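Local coordinates for protein beta-1,3-1,4-glucanase (Caldicellulosiruptor sp. F32, PDB 5H4R) that probably hydrolyses mixed-linkage beta-1,3-1,4-glucans such as lichenan, as a glycoside hydrolase family 5 enzyme, and binds a glucose-based glycan in its pocket, at residues A343-R348 with A390-A395; R22-P26 with V383-I387; L156-I160 with K216-V220; V222-R226 with P257-S261. The protein carries 1 engineered substitution. All coordinates share one frame; numbering follows the deposited sequence. Where two conformers were deposited one is given.

Interaction 1 of 4, residues A343-R348 with A390-A395; sequences AAYYVR and AMMKYA
Val347 and Met391 carry the apolar core of this contact, and the Met391 chain runs roughly perpendicular to Val347. The two methyls of Val347 divide the work. Val347 CG2 rests on the Met391 side chain, 3.8 Å from Met391 CG. Val347 CG1, anti to its own backbone N (chi1 170°), turns to the chain end and lies 3.6 Å from Ala395 CA. Met391 CG also meets Ala343 CB at 3.7 Å. Small residues let the backbones come close: Ala344 CB is 4.0 Å from Ala390 CB, and Ala344 CA and Ala390 CA are 4.7 Å apart.

The segments belong to helices 336-352 and 385-395, the last two long helices of the TIM barrel, which follow strands 322-327 and 356-361. Their axes approach to 7.7 Å here and run nearly parallel, with a crossing angle of -24°. Phe327 of strand 322-327 touches both Val347 and Met391 from the barrel side.

The Tyr394 ring packs beside this core, against Arg348 CB and CD and Ala344. Arg348 CB and Ala344 O meet it obliquely, while Lys393 CG covers one face near the rim. The Tyr394 hydroxyl is hydrogen-bonded to Ile28 N and Pro26 O.

The polar link is indirect. A water accepts from Arg348 NH1 at 2.8 Å and donates to Tyr394 O. Arg348 NH2 is bonded to Ile30 O.

Interaction 2 of 4, residues R22-P26 with V383-I387; sequences RAKIP and VYPEI
Arg22 reaches across to Glu386 along its whole side chain. Arg22 CB lies 3.4 Å from Glu386 OE2, and CG and CD stay near the same oxygen. The chain then bends at chi3 (-58°), which brings the guanidinium edge round to the carboxylate. Arg22 NE donates to Glu386 OE2 at 2.8 Å in an almost straight bond. Arg22 NH2 donates to Glu386 OE1 at 2.9 Å. The grip is a side-on salt bridge, one nitrogen to each oxygen, and both oxygens are met on the syn side. The match is not flat, because the guanidinium and carboxylate planes are 33° apart. Arg22 NH2 is also 3.1 Å from Val383 O and 3.7 Å from Tyr384 CD1.

The pair ties the first modelled residues of the chain to the start of helix 385-395, the last helix of the TIM barrel. Tyr384 is the N-cap residue of that helix, and Glu386 sits in its first turn. A carboxylate there would be expected to interact favourably with the helix dipole. An alanine in place of Glu386 would remove the carboxylate and would probably leave the Arg22 guanidinium without its charged mate and free to swing.

Looser contacts continue along the N-terminal segment. Ala23 CB faces Glu386 CB at 4.3 Å. Ile25 CD1 comes to 4.2 Å from Glu386 O, and Ile25 also touches Ser389 and Lys393 further along the helix. Helix 336-352 borders the contact: Leu336 touches both Arg22 and Tyr384, and Arg339 makes a cation-pi contact with the Tyr384 ring.

Interaction 3 of 4, residues L156-I160 with K216-V220; sequences LQTSI and KLNQV
Leu217 points its isobutyl end into the groove between Leu156, Ser159 and Ile160. The Leu156 and Leu217 side chains lie alongside one another but run opposite ways, with Leu156 CD1 4.0 Å from Leu217 CG. Leu217 CD2 goes deepest. Leu217 CD2 lies against the backbone at 3.6 Å from Ile160 N, and 3.8 Å from Ile160 CG1. The other methyl, Leu217 CD1, rests 3.9 Å from Ser159 CB. With CG anti to its carbonyl carbon (chi1 -66°), the Leu217 side chain leans toward helix 156-173.

Ile160 meets two more residues. The lysine, bent at chi2, passes at a slant and touches Ile160 CD1 with Lys216 CE at 3.7 Å. On another branch, Ile160 CG2 is 4.3 Å from Val220 CG2. Ser159 OG takes no part in this apolar surface, as it is bonded to Tyr150 O and His155 O.

The axes of the two helical segments are 10.5 Å apart and cross at -24°. Val163, one turn on from Ile160, extends the row by touching Leu217 and Val220. This near-parallel packing of neighbouring outer helices, here those following strands 135-139 and 181-184, is characteristic of the TIM barrel.

Interaction 4 of 4, residues V222-R226 with P257-S261; sequences VDTVR and PKDSS
Arg226 and Asp259 form a two-nitrogen salt bridge. Arg226 NE donates to Asp259 OD1 at 2.8 Å, and Arg226 NH2 donates to Asp259 OD2 at 2.7 Å on its syn lone pair. The guanidinium and carboxylate planes are tilted by just 12°. Ser261 CB lies over one face of the guanidinium, 3.9 Å from Arg226 NE. Beside the bridge, Val222 CG2 packs on Pro257 CB at 3.7 Å, and Val222 CG1 reaches Lys258 O.

The second shell fixes both partners. Ser261 N donates to Asp259 OD1 at 2.9 Å, closing an Asx turn. It comes from above the carboxylate plane, on the face opposite to Arg226 NE. Arg226 NH1 is held by Arg235 O and Asn232 O. A water donates to Asp223 OD1 and Lys258 O, with a weak bond from Ser260 N. Asp223 OD1 also accepts from Gln219 NE2.

Further out, Val222 and Arg226 rest on Leu237 of strand 237-240, and Asp259 touches Ile267 of strand 267-272. The contact joins the end of TIM-barrel helix 205-226 to the loop before strand 267-272. A methionine in place of Arg226 would probably leave the Asp259 carboxylate without its two-nitrogen partner, and the Arg235 and Asn232 carbonyls without the NH1 donor. Arg226 is a buried charge, and the paired carboxylate together with the two carbonyls probably offsets much of the cost of burying it.

How the interactions relate
The four contacts form two pairs on the outside of one TIM barrel. Interactions 1 and 2 share helix 385-395; their centres are 11 Å apart, and they touch. Interactions 3 and 4 share helix 205-226, have centres 13 Å apart, and touch through Gln219 OE1 and Lys258 N. The centres of interactions 1 and 3 are about 37 Å apart, on opposite sides of the chain's centre. Interaction 3, then interaction 4, falls between the segments of interaction 2. Interaction 1 opens after interaction 4 closes, and its segments alternate with those of interaction 2. Interaction 2 thus joins the chain ends, interaction 3 joins two neighbouring mid-chain helices, and interaction 4 ties one to a loop.

Interaction 1 of 4, residues A343-R348 with A390-A395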
loop_
_atom_site.group_PDB
_atom_site.type_symbol
_atom_site.label_atom_id
_atom_site.label_comp_id
_atom_site.label_asym_id
_atom_site.label_seq_id
_atom_site.Cartn_x
_atom_site.Cartn_y
_atom_site.Cartn_z
ATOM N N ALA A 343 9.375 6.109 13.422
ATOM C CA ALA A 343 8.210 5.242 13.311
ATOM C C ALA A 343 7.139 5.632 14.311
ATOM O O ALA A 343 5.942 5.663 13.971
ATOM C CB ALA A 343 8.611 3.778 13.512
ATOM N N ALA A 344 7.543 5.954 15.536
ATOM C CA ALA A 344 6.585 6.413 16.524
ATOM C C ALA A 344 5.925 7.704 16.064
ATOM O O ALA A 344 4.706 7.866 16.176
ATOM C CB ALA A 344 7.281 6.620 17.869
ATOM N N TYR A 345 6.726 8.657 15.590
ATOM C CA TYR A 345 6.178 9.950 15.207
ATOM C C TYR A 345 5.224 9.812 14.033
ATOM O O TYR A 345 4.124 10.379 14.042
ATOM C CB TYR A 345 7.304 10.932 14.868
ATOM C CG TYR A 345 6.773 12.313 14.581
ATOM C CD1 TYR A 345 6.592 13.222 15.614
ATOM C CD2 TYR A 345 6.451 12.703 13.296
ATOM C CE1 TYR A 345 6.092 14.493 15.371
ATOM C CE2 TYR A 345 5.952 13.995 13.038
ATOM C CZ TYR A 345 5.772 14.867 14.075
ATOM O OH TYR A 345 5.287 16.131 13.842
ATOM N N TYR A 346 5.637 9.064 13.001
ATOM C CA TYR A 346 4.838 8.922 11.796
ATOM C C TYR A 346 3.477 8.316 12.127
ATOM O O TYR A 346 2.437 8.838 11.711
ATOM C CB TYR A 346 5.603 8.071 10.797
ATOM C CG TYR A 346 5.071 8.060 9.394
ATOM C CD1 TYR A 346 3.896 7.379 9.077
ATOM C CD2 TYR A 346 5.776 8.650 8.364
ATOM C CE1 TYR A 346 3.429 7.335 7.769
ATOM C CE2 TYR A 346 5.302 8.619 7.051
ATOM C CZ TYR A 346 4.133 7.959 6.776
ATOM O OH TYR A 346 3.678 7.896 5.484
ATOM N N VAL A 347 3.468 7.239 12.923
ATOM C CA VAL A 347 2.209 6.585 13.280
ATOM C C VAL A 347 1.331 7.507 14.138
ATOM O O VAL A 347 0.115 7.596 13.930
ATOM C CB VAL A 347 2.488 5.239 13.968
ATOM C CG1 VAL A 347 1.200 4.653 14.563
ATOM C CG2 VAL A 347 3.064 4.281 12.975
ATOM N N ARG A 348 1.907 8.214 15.112
ATOM C CA ARG A 348 1.070 9.117 15.912
ATOM C C ARG A 348 0.544 10.291 15.084
ATOM O O ARG A 348 -0.631 10.679 15.209
ATOM C CB ARG A 348 1.847 9.646 17.112
ATOM C CG ARG A 348 1.066 10.677 17.963
ATOM C CD ARG A 348 -0.245 10.139 18.492
ATOM N NE ARG A 348 -1.116 11.224 18.945
ATOM C CZ ARG A 348 -2.446 11.138 19.032
ATOM N NH1 ARG A 348 -3.074 10.021 18.703
ATOM N NH2 ARG A 348 -3.160 12.183 19.440
ATOM N N ALA A 390 7.562 0.842 18.904
ATOM C CA ALA A 390 7.376 2.279 18.723
ATOM C C ALA A 390 6.065 2.569 18.009
ATOM O O ALA A 390 5.330 3.494 18.386
ATOM C CB ALA A 390 8.551 2.865 17.934
ATOM N N MET A 391 5.750 1.779 16.982
ATOM C CA MET A 391 4.506 1.968 16.257
ATOM C C MET A 391 3.328 1.569 17.120
ATOM O O MET A 391 2.300 2.249 17.130
ATOM C CB MET A 391 4.543 1.173 14.958
ATOM C CG MET A 391 5.633 1.676 14.030
ATOM S SD MET A 391 5.496 1.015 12.383
ATOM C CE MET A 391 5.972 -0.702 12.654
ATOM N N MET A 392 3.456 0.467 17.857
ATOM C CA MET A 392 2.299 -0.029 18.594
ATOM C C MET A 392 1.894 0.923 19.706
ATOM O O MET A 392 0.714 0.965 20.088
ATOM C CB MET A 392 2.600 -1.411 19.151
ATOM C CG MET A 392 2.810 -2.435 18.099
ATOM S SD MET A 392 1.374 -2.572 17.006
ATOM C CE MET A 392 2.168 -3.425 15.642
ATOM N N LYS A 393 2.861 1.671 20.247
ATOM C CA LYS A 393 2.579 2.631 21.305
ATOM C C LYS A 393 1.556 3.669 20.873
ATOM O O LYS A 393 0.759 4.126 21.698
ATOM C CB LYS A 393 3.873 3.316 21.731
ATOM C CG LYS A 393 3.717 4.300 22.876
ATOM C CD LYS A 393 5.087 4.813 23.321
ATOM C CE LYS A 393 4.982 5.873 24.418
ATOM N NZ LYS A 393 4.348 5.334 25.646
ATOM N N TYR A 394 1.547 4.034 19.588
ATOM C CA TYR A 394 0.720 5.126 19.094
ATOM C C TYR A 394 -0.315 4.712 18.055
ATOM O O TYR A 394 -1.063 5.567 17.591
ATOM C CB TYR A 394 1.610 6.242 18.512
ATOM C CG TYR A 394 2.503 6.831 19.596
ATOM C CD1 TYR A 394 1.969 7.651 20.549
ATOM C CD2 TYR A 394 3.861 6.527 19.669
ATOM C CE1 TYR A 394 2.756 8.192 21.574
ATOM C CE2 TYR A 394 4.666 7.051 20.698
ATOM C CZ TYR A 394 4.110 7.886 21.631
ATOM O OH TYR A 394 4.869 8.424 22.673
ATOM N N ALA A 395 -0.411 3.432 17.697
ATOM C CA ALA A 395 -1.289 3.033 16.602
ATOM C C ALA A 395 -2.776 3.035 16.951
ATOM O O ALA A 395 -3.617 3.289 16.073
ATOM C CB ALA A 395 -0.915 1.632 16.117
HETATM O O HOH W 1 -2.001 7.487 19.250
#

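Interaction 2 of 4, residues R22-P26 with V383-I387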
loop_
_atom_site.group_PDB
_atom_site.type_symbol
_atom_site.label_atom_id
_atom_site.label_comp_id
_atom_site.label_asym_id
_atom_site.label_seq_id
_atom_site.Cartn_x
_atom_site.Cartn_y
_atom_site.Cartn_z
ATOM N N ARG A 22 17.601 -1.505 23.094
ATOM C CA ARG A 22 18.686 -0.931 22.296
ATOM C C ARG A 22 18.396 0.504 21.886
ATOM O O ARG A 22 19.265 1.216 21.418
ATOM C CB ARG A 22 18.919 -1.763 21.025
ATOM C CG ARG A 22 19.348 -3.193 21.312
ATOM C CD ARG A 22 19.614 -3.965 20.041
ATOM N NE ARG A 22 18.452 -3.996 19.166
ATOM C CZ ARG A 22 18.495 -4.300 17.881
ATOM N NH1 ARG A 22 19.653 -4.620 17.304
ATOM N NH2 ARG A 22 17.382 -4.253 17.176
ATOM N N ALA A 23 17.142 0.895 22.008
ATOM C CA ALA A 23 16.696 2.217 21.598
ATOM C C ALA A 23 15.658 2.683 22.601
ATOM O O ALA A 23 15.106 1.893 23.374
ATOM C CB ALA A 23 16.121 2.213 20.181
ATOM N N LYS A 24 15.414 3.980 22.604
ATOM C CA LYS A 24 14.465 4.593 23.525
ATOM C C LYS A 24 13.283 5.104 22.719
ATOM O O LYS A 24 13.455 5.957 21.841
ATOM C CB LYS A 24 15.118 5.732 24.311
ATOM C CG LYS A 24 14.182 6.440 25.291
ATOM C CD LYS A 24 14.830 7.682 25.876
ATOM C CE LYS A 24 13.804 8.589 26.544
ATOM N NZ LYS A 24 14.402 9.880 26.994
ATOM N N ILE A 25 12.097 4.581 23.004
ATOM C CA ILE A 25 10.901 5.045 22.298
ATOM C C ILE A 25 10.514 6.413 22.855
ATOM O O ILE A 25 10.386 6.556 24.077
ATOM C CB ILE A 25 9.760 4.048 22.453
ATOM C CG1 ILE A 25 10.151 2.689 21.857
ATOM C CG2 ILE A 25 8.514 4.573 21.790
ATOM C CD1 ILE A 25 9.149 1.548 22.203
ATOM N N PRO A 26 10.297 7.418 22.013
ATOM C CA PRO A 26 10.022 8.760 22.523
ATOM C C PRO A 26 8.582 8.912 22.991
ATOM O O PRO A 26 7.678 8.202 22.556
ATOM C CB PRO A 26 10.296 9.660 21.312
ATOM C CG PRO A 26 9.953 8.800 20.148
ATOM C CD PRO A 26 10.399 7.407 20.536
ATOM N N VAL A 383 13.671 -8.687 14.072
ATOM C CA VAL A 383 15.023 -8.129 14.099
ATOM C C VAL A 383 15.030 -6.763 14.775
ATOM O O VAL A 383 15.989 -6.408 15.479
ATOM C CB VAL A 383 15.567 -8.053 12.665
ATOM C CG1 VAL A 383 16.941 -7.402 12.659
ATOM C CG2 VAL A 383 15.658 -9.444 12.079
ATOM N N TYR A 384 13.958 -5.995 14.571
ATOM C CA TYR A 384 13.830 -4.631 15.074
ATOM C C TYR A 384 12.549 -4.519 15.890
ATOM O O TYR A 384 11.620 -3.801 15.520
ATOM C CB TYR A 384 13.835 -3.637 13.918
ATOM C CG TYR A 384 15.119 -3.672 13.150
ATOM C CD1 TYR A 384 16.290 -3.248 13.745
ATOM C CD2 TYR A 384 15.168 -4.114 11.825
ATOM C CE1 TYR A 384 17.477 -3.284 13.075
ATOM C CE2 TYR A 384 16.362 -4.165 11.136
ATOM C CZ TYR A 384 17.514 -3.736 11.755
ATOM O OH TYR A 384 18.741 -3.747 11.125
ATOM N N PRO A 385 12.455 -5.249 16.997
ATOM C CA PRO A 385 11.251 -5.136 17.837
ATOM C C PRO A 385 11.032 -3.723 18.357
ATOM O O PRO A 385 9.887 -3.343 18.653
ATOM C CB PRO A 385 11.524 -6.128 18.969
ATOM C CG PRO A 385 13.016 -6.238 19.030
ATOM C CD PRO A 385 13.495 -6.086 17.601
ATOM N N GLU A 386 12.095 -2.927 18.465
ATOM C CA GLU A 386 11.959 -1.553 18.939
ATOM C C GLU A 386 11.124 -0.709 17.983
ATOM O O GLU A 386 10.382 0.182 18.417
ATOM C CB GLU A 386 13.328 -0.928 19.122
ATOM C CG GLU A 386 14.236 -1.706 20.100
ATOM C CD GLU A 386 15.107 -2.792 19.456
ATOM O OE1 GLU A 386 14.950 -3.134 18.256
ATOM O OE2 GLU A 386 15.978 -3.304 20.202
ATOM N N ILE A 387 11.279 -0.928 16.674
ATOM C CA ILE A 387 10.483 -0.198 15.694
ATOM C C ILE A 387 9.030 -0.625 15.804
ATOM O O ILE A 387 8.117 0.201 15.762
ATOM C CB ILE A 387 11.037 -0.414 14.271
ATOM C CG1 ILE A 387 12.444 0.189 14.129
ATOM C CG2 ILE A 387 10.101 0.172 13.227
ATOM C CD1 ILE A 387 13.135 -0.026 12.767
#

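Interaction 3 of 4, residues L156-I160 with K216-V220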
loop_
_atom_site.group_PDB
_atom_site.type_symbol
_atom_site.label_atom_id
_atom_site.label_comp_id
_atom_site.label_asym_id
_atom_site.label_seq_id
_atom_site.Cartn_x
_atom_site.Cartn_y
_atom_site.Cartn_z
ATOM N N LEU A 156 -4.864 3.143 -23.270
ATOM C CA LEU A 156 -5.994 3.135 -22.343
ATOM C C LEU A 156 -6.941 1.966 -22.619
ATOM O O LEU A 156 -7.463 1.361 -21.674
ATOM C CB LEU A 156 -6.740 4.473 -22.400
ATOM C CG LEU A 156 -7.937 4.632 -21.445
ATOM C CD1 LEU A 156 -7.519 4.515 -19.991
ATOM C CD2 LEU A 156 -8.641 5.970 -21.697
ATOM N N GLN A 157 -7.196 1.639 -23.889
ATOM C CA GLN A 157 -8.150 0.570 -24.183
ATOM C C GLN A 157 -7.669 -0.769 -23.613
ATOM O O GLN A 157 -8.445 -1.512 -22.994
ATOM C CB GLN A 157 -8.392 0.470 -25.688
ATOM C CG GLN A 157 -9.267 -0.711 -26.075
ATOM C CD GLN A 157 -9.455 -0.848 -27.570
ATOM O OE1 GLN A 157 -9.451 0.140 -28.306
ATOM N NE2 GLN A 157 -9.607 -2.084 -28.031
ATOM N N THR A 158 -6.385 -1.083 -23.789
ATOM C CA THR A 158 -5.840 -2.296 -23.181
ATOM C C THR A 158 -5.807 -2.204 -21.660
ATOM O O THR A 158 -6.040 -3.206 -20.971
ATOM C CB THR A 158 -4.455 -2.552 -23.743
ATOM O OG1 THR A 158 -4.585 -2.780 -25.154
ATOM C CG2 THR A 158 -3.840 -3.783 -23.101
ATOM N N SER A 159 -5.552 -1.018 -21.114
ATOM C CA SER A 159 -5.546 -0.878 -19.660
ATOM C C SER A 159 -6.930 -1.119 -19.066
ATOM O O SER A 159 -7.057 -1.766 -18.021
ATOM C CB SER A 159 -5.030 0.505 -19.272
ATOM O OG SER A 159 -3.687 0.646 -19.690
ATOM N N ILE A 160 -7.975 -0.602 -19.713
ATOM C CA ILE A 160 -9.347 -0.875 -19.288
ATOM C C ILE A 160 -9.609 -2.375 -19.290
ATOM O O ILE A 160 -10.171 -2.927 -18.339
ATOM C CB ILE A 160 -10.344 -0.126 -20.198
ATOM C CG1 ILE A 160 -10.275 1.382 -19.929
ATOM C CG2 ILE A 160 -11.759 -0.631 -19.982
ATOM C CD1 ILE A 160 -10.971 2.243 -20.952
ATOM N N LYS A 216 -10.243 7.340 -15.014
ATOM C CA LYS A 216 -11.062 6.401 -15.768
ATOM C C LYS A 216 -10.857 4.981 -15.270
ATOM O O LYS A 216 -11.819 4.214 -15.095
ATOM C CB LYS A 216 -10.715 6.485 -17.256
ATOM C CG LYS A 216 -11.310 5.379 -18.129
ATOM C CD LYS A 216 -12.860 5.449 -18.199
ATOM C CE LYS A 216 -13.401 4.492 -19.258
ATOM N NZ LYS A 216 -14.887 4.435 -19.258
ATOM N N LEU A 217 -9.600 4.595 -15.071
ATOM C CA LEU A 217 -9.305 3.223 -14.668
ATOM C C LEU A 217 -9.759 2.944 -13.240
ATOM O O LEU A 217 -10.145 1.811 -12.933
ATOM C CB LEU A 217 -7.816 2.964 -14.834
ATOM C CG LEU A 217 -7.356 2.996 -16.299
ATOM C CD1 LEU A 217 -5.831 3.110 -16.436
ATOM C CD2 LEU A 217 -7.859 1.758 -17.042
ATOM N N ASN A 218 -9.744 3.955 -12.369
ATOM C CA ASN A 218 -10.297 3.785 -11.027
ATOM C C ASN A 218 -11.808 3.630 -11.072
ATOM O O ASN A 218 -12.375 2.832 -10.313
ATOM C CB ASN A 218 -9.914 4.956 -10.121
ATOM C CG ASN A 218 -8.503 4.855 -9.580
ATOM O OD1 ASN A 218 -7.906 3.784 -9.530
ATOM N ND2 ASN A 218 -7.976 5.991 -9.111
ATOM N N GLN A 219 -12.465 4.312 -11.996
ATOM C CA GLN A 219 -13.903 4.132 -12.160
ATOM C C GLN A 219 -14.227 2.751 -12.719
ATOM O O GLN A 219 -15.186 2.103 -12.280
ATOM C CB GLN A 219 -14.459 5.229 -13.066
ATOM C CG GLN A 219 -15.941 5.176 -13.187
ATOM C CD GLN A 219 -16.632 5.598 -11.916
ATOM O OE1 GLN A 219 -16.530 6.761 -11.487
ATOM N NE2 GLN A 219 -17.337 4.674 -11.301
ATOM N N VAL A 220 -13.426 2.273 -13.682
ATOM C CA VAL A 220 -13.598 0.923 -14.211
ATOM C C VAL A 220 -13.465 -0.102 -13.096
ATOM O O VAL A 220 -14.261 -1.056 -12.998
ATOM C CB VAL A 220 -12.579 0.681 -15.341
ATOM C CG1 VAL A 220 -12.545 -0.783 -15.764
ATOM C CG2 VAL A 220 -12.924 1.559 -16.529
#

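Interaction 4 of 4, residues V222-R226 with P257-S261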
loop_
_atom_site.group_PDB
_atom_site.type_symbol
_atom_site.label_atom_id
_atom_site.label_comp_id
_atom_site.label_asym_id
_atom_site.label_seq_id
_atom_site.Cartn_x
_atom_site.Cartn_y
_atom_site.Cartn_z
ATOM N N VAL A 222 -13.974 0.260 -9.795
ATOM C CA VAL A 222 -15.136 0.259 -8.910
ATOM C C VAL A 222 -16.316 -0.417 -9.594
ATOM O O VAL A 222 -16.977 -1.291 -9.014
ATOM C CB VAL A 222 -15.478 1.687 -8.465
ATOM C CG1 VAL A 222 -16.788 1.731 -7.685
ATOM C CG2 VAL A 222 -14.341 2.235 -7.622
ATOM N N ASP A 223 -16.607 -0.020 -10.834
ATOM C CA ASP A 223 -17.760 -0.582 -11.528
ATOM C C ASP A 223 -17.611 -2.091 -11.679
ATOM O O ASP A 223 -18.582 -2.847 -11.534
ATOM C CB ASP A 223 -17.931 0.077 -12.899
ATOM C CG ASP A 223 -18.345 1.552 -12.816
ATOM O OD1 ASP A 223 -18.789 1.997 -11.742
ATOM O OD2 ASP A 223 -18.270 2.250 -13.855
ATOM N N THR A 224 -16.392 -2.548 -11.979
ATOM C CA THR A 224 -16.166 -3.978 -12.170
ATOM C C THR A 224 -16.422 -4.736 -10.880
ATOM O O THR A 224 -17.116 -5.762 -10.874
ATOM C CB THR A 224 -14.728 -4.206 -12.661
ATOM O OG1 THR A 224 -14.584 -3.629 -13.968
ATOM C CG2 THR A 224 -14.397 -5.673 -12.735
ATOM N N VAL A 225 -15.871 -4.244 -9.776
ATOM C CA VAL A 225 -16.032 -4.939 -8.501
ATOM C C VAL A 225 -17.504 -4.984 -8.104
ATOM O O VAL A 225 -18.013 -6.024 -7.674
ATOM C CB VAL A 225 -15.177 -4.274 -7.410
ATOM C CG1 VAL A 225 -15.522 -4.864 -6.035
ATOM C CG2 VAL A 225 -13.696 -4.458 -7.718
ATOM N N ARG A 226 -18.186 -3.843 -8.165
ATOM C CA ARG A 226 -19.566 -3.799 -7.706
ATOM C C ARG A 226 -20.455 -4.733 -8.519
ATOM O O ARG A 226 -21.461 -5.259 -8.002
ATOM C CB ARG A 226 -20.095 -2.377 -7.778
ATOM C CG ARG A 226 -19.360 -1.366 -6.910
ATOM C CD ARG A 226 -19.243 -1.817 -5.492
ATOM N NE ARG A 226 -18.778 -0.735 -4.615
ATOM C CZ ARG A 226 -18.131 -0.929 -3.472
ATOM N NH1 ARG A 226 -17.841 -2.163 -3.072
ATOM N NH2 ARG A 226 -17.774 0.118 -2.738
ATOM N N PRO A 257 -14.054 7.953 -7.643
ATOM C CA PRO A 257 -15.042 7.294 -8.502
ATOM C C PRO A 257 -16.439 7.344 -7.916
ATOM O O PRO A 257 -16.628 7.259 -6.702
ATOM C CB PRO A 257 -14.557 5.838 -8.578
ATOM C CG PRO A 257 -13.201 5.838 -8.101
ATOM C CD PRO A 257 -12.960 7.053 -7.257
ATOM N N LYS A 258 -17.418 7.423 -8.808
ATOM C CA LYS A 258 -18.813 7.250 -8.432
ATOM C C LYS A 258 -19.030 5.803 -8.026
ATOM O O LYS A 258 -18.496 4.887 -8.647
ATOM C CB LYS A 258 -19.721 7.634 -9.595
ATOM C CG LYS A 258 -19.451 9.014 -10.158
ATOM C CD LYS A 258 -19.519 10.119 -9.108
ATOM C CE LYS A 258 -20.919 10.281 -8.534
ATOM N NZ LYS A 258 -20.986 11.418 -7.568
ATOM N N ASP A 259 -19.811 5.593 -6.972
ATOM C CA ASP A 259 -19.958 4.269 -6.392
ATOM C C ASP A 259 -21.430 3.914 -6.353
ATOM O O ASP A 259 -22.251 4.688 -5.855
ATOM C CB ASP A 259 -19.344 4.224 -4.983
ATOM C CG ASP A 259 -19.242 2.817 -4.427
ATOM O OD1 ASP A 259 -19.795 1.882 -5.048
ATOM O OD2 ASP A 259 -18.586 2.659 -3.367
ATOM N N SER A 260 -21.771 2.752 -6.893
ATOM C CA SER A 260 -23.160 2.324 -6.902
ATOM C C SER A 260 -23.575 1.640 -5.608
ATOM O O SER A 260 -24.771 1.366 -5.433
ATOM C CB SER A 260 -23.386 1.385 -8.080
ATOM O OG SER A 260 -22.571 0.236 -7.932
ATOM N N SER A 261 -22.637 1.387 -4.697
ATOM C CA SER A 261 -22.970 0.778 -3.415
ATOM C C SER A 261 -24.093 1.543 -2.737
ATOM O O SER A 261 -24.059 2.774 -2.649
ATOM C CB SER A 261 -21.734 0.763 -2.515
ATOM O OG SER A 261 -22.068 0.286 -1.222
HETATM O O HOH W 2 -19.935 2.397 -9.423
#